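PDB 6YGA: N-alpha-acetyltransferase 35, NatC auxiliary subunit, which serves as an auxiliary subunit of the yeast NatC N-terminal acetyltransferase, the complex that acetylates the N-terminal methionine of the L-A virus Gag protein. Local coordinates for residues W470-L475 against P598-E602; M447-S451 against P591-I595. All blocks are in the same frame, centred on the assembly; numbering follows the deposited sequence.

Contact 1. Residues W470-L475 against P598-E602; sequences WYVYYL and PELPE
Build 470-475 as one and a half turns of regular alpha helix inside helix 465-506, with Tyr474 N to Trp470 O and Leu475 N to Tyr471 O both 2.8 Å. Beside it runs 598-602, an extended loop without regular secondary structure: the peptide before Pro598 is cis, and phi and psi from Pro598 to Pro601 stay near -60 to -80° and 120 to 145°. The CA atoms of Tyr471 and Pro601 lie 8.3 Å apart, those of Leu475 and Pro598 7.5 Å, so the loop residue numbers fall as the helix numbers rise. Trp470, chi1 t, lays its indole beside the proline, CZ3 4.1 Å from Pro601 CG. Tyr471, also t, reaches between two residues: its CE1 is 3.9 Å from Leu600 CD1 and, at the ring edge, 4.0 Å from Pro601 CD. Tyr471 OH lies 2.9 Å from a water, which donates to Pro598 O at 2.7 Å. Tyr474, again t, directs its CA-to-CB bond toward the loop. Pro601 CG lies over its ring face, 3.9 Å from the centroid and 13° off the normal, a CH-pi contact, while Tyr474 OH donates to Glu599 O at 2.7 Å. One turn further along the helix from Tyr471, Leu475 CD2 meets Pro598 CG at 4.1 Å. Glu602 occupies the N-cap position of helix 603-613, whose Phe606 meets Trp470 edge-to-face. The result is CH-pi and apolar packing of a helix face against a proline-containing interhelical linker, within the helical region assigned to NAA35-like TPR repeats.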
# COMPACT_ATOMS: atom_id res chain seq x y z
N TRP B 470 -4.26 19.14 -18.52
CA TRP B 470 -5.31 19.70 -19.37
C TRP B 470 -6.60 18.90 -19.24
O TRP B 470 -7.70 19.47 -19.31
CB TRP B 470 -4.87 19.76 -20.82
CG TRP B 470 -5.94 20.33 -21.69
CD1 TRP B 470 -6.22 21.65 -21.88
CD2 TRP B 470 -6.90 19.60 -22.47
NE1 TRP B 470 -7.29 21.79 -22.73
CE2 TRP B 470 -7.73 20.54 -23.11
CE3 TRP B 470 -7.13 18.24 -22.69
CZ2 TRP B 470 -8.77 20.17 -23.95
CZ3 TRP B 470 -8.17 17.87 -23.53
CH2 TRP B 470 -8.97 18.83 -24.15
N TYR B 471 -6.49 17.58 -19.06
CA TYR B 471 -7.69 16.77 -18.85
C TYR B 471 -8.39 17.16 -17.56
O TYR B 471 -9.62 17.21 -17.51
CB TYR B 471 -7.33 15.29 -18.86
CG TYR B 471 -8.52 14.38 -18.63
CD1 TYR B 471 -9.58 14.34 -19.52
CD2 TYR B 471 -8.58 13.56 -17.51
CE1 TYR B 471 -10.66 13.52 -19.31
CE2 TYR B 471 -9.65 12.73 -17.29
CZ TYR B 471 -10.69 12.71 -18.19
OH TYR B 471 -11.77 11.88 -17.97
N VAL B 472 -7.62 17.46 -16.51
CA VAL B 472 -8.23 17.86 -15.24
C VAL B 472 -8.82 19.26 -15.35
O VAL B 472 -9.88 19.55 -14.79
CB VAL B 472 -7.22 17.74 -14.09
CG1 VAL B 472 -7.82 18.25 -12.79
CG2 VAL B 472 -6.79 16.29 -13.94
N TYR B 473 -8.13 20.15 -16.08
CA TYR B 473 -8.73 21.44 -16.42
C TYR B 473 -10.05 21.24 -17.16
O TYR B 473 -11.06 21.86 -16.82
CB TYR B 473 -7.75 22.25 -17.27
CG TYR B 473 -8.35 23.50 -17.86
CD1 TYR B 473 -8.45 24.66 -17.11
CD2 TYR B 473 -8.80 23.52 -19.17
CE1 TYR B 473 -8.99 25.82 -17.65
CE2 TYR B 473 -9.35 24.67 -19.72
CZ TYR B 473 -9.44 25.81 -18.96
OH TYR B 473 -9.98 26.95 -19.50
N TYR B 474 -10.05 20.36 -18.16
CA TYR B 474 -11.28 20.03 -18.88
C TYR B 474 -12.35 19.50 -17.93
O TYR B 474 -13.51 19.92 -18.00
CB TYR B 474 -10.95 19.02 -19.98
CG TYR B 474 -12.13 18.31 -20.60
CD1 TYR B 474 -12.86 18.89 -21.63
CD2 TYR B 474 -12.49 17.04 -20.17
CE1 TYR B 474 -13.93 18.23 -22.20
CE2 TYR B 474 -13.56 16.38 -20.73
CZ TYR B 474 -14.28 16.98 -21.75
OH TYR B 474 -15.34 16.31 -22.31
N LEU B 475 -11.98 18.58 -17.04
CA LEU B 475 -12.94 18.07 -16.06
C LEU B 475 -13.40 19.17 -15.11
O LEU B 475 -14.60 19.27 -14.81
CB LEU B 475 -12.33 16.92 -15.26
CG LEU B 475 -12.02 15.60 -15.97
CD1 LEU B 475 -11.53 14.58 -14.96
CD2 LEU B 475 -13.24 15.09 -16.73
N PRO B 598 -18.55 13.48 -18.34
CA PRO B 598 -18.18 14.09 -19.62
C PRO B 598 -17.36 13.15 -20.49
O PRO B 598 -16.54 12.40 -19.96
CB PRO B 598 -17.35 15.32 -19.21
CG PRO B 598 -17.27 15.29 -17.70
CD PRO B 598 -17.66 13.92 -17.25
N GLU B 599 -17.57 13.18 -21.80
CA GLU B 599 -16.87 12.26 -22.69
C GLU B 599 -15.37 12.49 -22.64
O GLU B 599 -14.89 13.62 -22.51
CB GLU B 599 -17.38 12.42 -24.13
CG GLU B 599 -17.26 13.84 -24.66
CD GLU B 599 -17.39 13.91 -26.17
OE1 GLU B 599 -17.64 12.85 -26.79
OE2 GLU B 599 -17.24 15.01 -26.73
N LEU B 600 -14.62 11.40 -22.73
CA LEU B 600 -13.18 11.50 -22.85
C LEU B 600 -12.82 12.10 -24.19
O LEU B 600 -13.21 11.55 -25.23
CB LEU B 600 -12.55 10.12 -22.70
CG LEU B 600 -11.07 10.00 -23.05
CD1 LEU B 600 -10.22 10.85 -22.12
CD2 LEU B 600 -10.63 8.54 -23.00
N PRO B 601 -12.11 13.23 -24.24
CA PRO B 601 -11.73 13.81 -25.53
C PRO B 601 -10.88 12.84 -26.34
O PRO B 601 -10.07 12.09 -25.80
CB PRO B 601 -10.94 15.06 -25.14
CG PRO B 601 -11.44 15.41 -23.78
CD PRO B 601 -11.72 14.09 -23.11
N GLU B 602 -11.08 12.87 -27.65
CA GLU B 602 -10.34 12.01 -28.56
C GLU B 602 -8.87 12.40 -28.60
O GLU B 602 -8.48 13.51 -28.24
CB GLU B 602 -10.93 12.07 -29.97
CG GLU B 602 -12.28 11.39 -30.12
CD GLU B 602 -12.18 9.87 -30.08
OE1 GLU B 602 -11.09 9.34 -30.36
OE2 GLU B 602 -13.20 9.21 -29.76
O HOH W 1 -14.10 11.38 -19.68

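Contact 2. Residues M447-S451 against P591-I595; sequences MIEFS and PFNSI
Set 447-451 as a turn of alpha helix within helix 433-456, presenting Met447, Phe450 and Ser451 to the other segment. That segment, 591-595, starts in the last residues of a 3-10 segment, Pro591 and Phe592, and folds into a type I beta turn from Phe592 to Ile595, closed by a weak Ile595 N to Phe592 O bond of 3.5 Å. Met447 and Phe592 are nearest, 8.0 Å between CA atoms. The main bump is the Phe592 side chain (chi1 -38°), driven into the hollow between Met447, Phe450 and Ser451. Phe592 CZ comes 3.7 Å from Phe450 CD2, near the plane of the Phe450 ring, and 3.2 Å from Ser451 OG. The two phenyl rings meet obliquely, centroids 5.8 Å apart and planes at 65°. Met447, a selenomethionine here, answers with its own bump: with chi1 m, chi2 t and chi3 p, its CE methyl fits between Phe592 CD1 at 4.1 Å and Ile595 CD1 at 3.7 Å, the notch between the two ends of the turn. Beyond Phe592, Pro591 CB rests 4.0 Å from Phe450 CE2. Arg410 of helix 406-429 makes a cation-pi contact with the Phe450 ring. Ser451 OG turns back (chi1 m) to donate to Met447 O at 2.9 Å, satisfied within its own helix. A turn of the linker between helices 581-588 and 603-613 thus packs on helix 433-456, within the NAA35-like TPR-repeat range. The chemistry between the segments is apolar and aromatic, and the buried joint rests on shape and desolvation rather than on polar pairing.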
# COMPACT_ATOMS: atom_id res chain seq x y z
N MSE B 447 -13.24 11.69 -10.27
CA MSE B 447 -12.42 11.65 -11.48
C MSE B 447 -11.25 12.63 -11.37
O MSE B 447 -10.12 12.32 -11.73
CB MSE B 447 -13.25 11.96 -12.72
CG MSE B 447 -14.32 10.93 -13.07
SE MSE B 447 -15.52 11.54 -14.49
CE MSE B 447 -14.33 11.39 -16.02
N ILE B 448 -11.56 13.82 -10.86
CA ILE B 448 -10.54 14.85 -10.70
C ILE B 448 -9.54 14.46 -9.62
O ILE B 448 -8.32 14.55 -9.81
CB ILE B 448 -11.20 16.21 -10.40
CG1 ILE B 448 -11.96 16.72 -11.63
CG2 ILE B 448 -10.17 17.22 -9.92
CD1 ILE B 448 -12.90 17.87 -11.33
N GLU B 449 -10.05 14.00 -8.47
CA GLU B 449 -9.17 13.60 -7.37
C GLU B 449 -8.29 12.42 -7.78
O GLU B 449 -7.10 12.38 -7.45
CB GLU B 449 -10.01 13.24 -6.14
CG GLU B 449 -9.21 12.72 -4.96
CD GLU B 449 -8.50 13.81 -4.19
OE1 GLU B 449 -8.73 15.00 -4.49
OE2 GLU B 449 -7.73 13.48 -3.27
N PHE B 450 -8.86 11.46 -8.51
CA PHE B 450 -8.08 10.32 -8.98
C PHE B 450 -6.95 10.75 -9.91
O PHE B 450 -5.84 10.20 -9.84
CB PHE B 450 -9.01 9.32 -9.68
CG PHE B 450 -8.29 8.22 -10.40
CD1 PHE B 450 -7.74 7.15 -9.71
CD2 PHE B 450 -8.18 8.24 -11.78
CE1 PHE B 450 -7.09 6.13 -10.38
CE2 PHE B 450 -7.53 7.23 -12.46
CZ PHE B 450 -6.99 6.17 -11.76
N SER B 451 -7.21 11.73 -10.77
CA SER B 451 -6.20 12.15 -11.74
C SER B 451 -5.08 12.93 -11.08
O SER B 451 -3.90 12.67 -11.33
CB SER B 451 -6.85 12.98 -12.85
OG SER B 451 -7.86 12.25 -13.52
N PRO B 591 -8.76 4.39 -17.65
CA PRO B 591 -9.77 4.45 -16.57
C PRO B 591 -10.98 5.32 -16.88
O PRO B 591 -12.04 5.10 -16.30
CB PRO B 591 -8.98 5.01 -15.39
CG PRO B 591 -7.59 4.62 -15.65
CD PRO B 591 -7.41 4.71 -17.14
N PHE B 592 -10.85 6.31 -17.77
CA PHE B 592 -11.95 7.21 -18.08
C PHE B 592 -12.65 6.84 -19.38
O PHE B 592 -13.51 7.59 -19.84
CB PHE B 592 -11.44 8.65 -18.15
CG PHE B 592 -10.39 8.98 -17.12
CD1 PHE B 592 -10.74 9.33 -15.83
CD2 PHE B 592 -9.04 8.94 -17.46
CE1 PHE B 592 -9.76 9.64 -14.88
CE2 PHE B 592 -8.06 9.25 -16.52
CZ PHE B 592 -8.43 9.59 -15.23
N ASN B 593 -12.31 5.69 -19.96
CA ASN B 593 -12.75 5.40 -21.32
C ASN B 593 -14.23 5.03 -21.38
O ASN B 593 -14.90 5.32 -22.38
CB ASN B 593 -11.90 4.27 -21.91
CG ASN B 593 -12.08 4.13 -23.40
OD1 ASN B 593 -12.40 5.09 -24.09
ND2 ASN B 593 -11.87 2.91 -23.89
N SER B 594 -14.76 4.42 -20.33
CA SER B 594 -16.14 3.96 -20.32
C SER B 594 -17.11 4.98 -19.72
O SER B 594 -18.31 4.68 -19.61
CB SER B 594 -16.24 2.64 -19.55
OG SER B 594 -15.44 1.65 -20.17
N ILE B 595 -16.64 6.16 -19.34
CA ILE B 595 -17.50 7.18 -18.74
C ILE B 595 -18.07 8.03 -19.86
O ILE B 595 -17.33 8.59 -20.68
CB ILE B 595 -16.72 8.03 -17.73
CG1 ILE B 595 -16.28 7.15 -16.54
CG2 ILE B 595 -17.57 9.19 -17.25
CD1 ILE B 595 -15.47 7.88 -15.49

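Of the elements involved, helix 433-456 comes first and supplies 447-451; the chain then turns into helix 465-506 with 470-475. Helix 511-564 and helix 581-588 follow before the linker that holds both 591-595 and 598-602. Contact 2 closes a loop with 139 residues between its segments, contact 1 one with 122, and the two cross rather than nest. Together they seat a single linker against two consecutive helices. Their centres are 9 Å apart and they touch at Tyr471, whose OH lies 3.3 Å from both Met447 CE and Phe592 CB; Val472 CG2 also packs 3.5 Å from Ser451 CB.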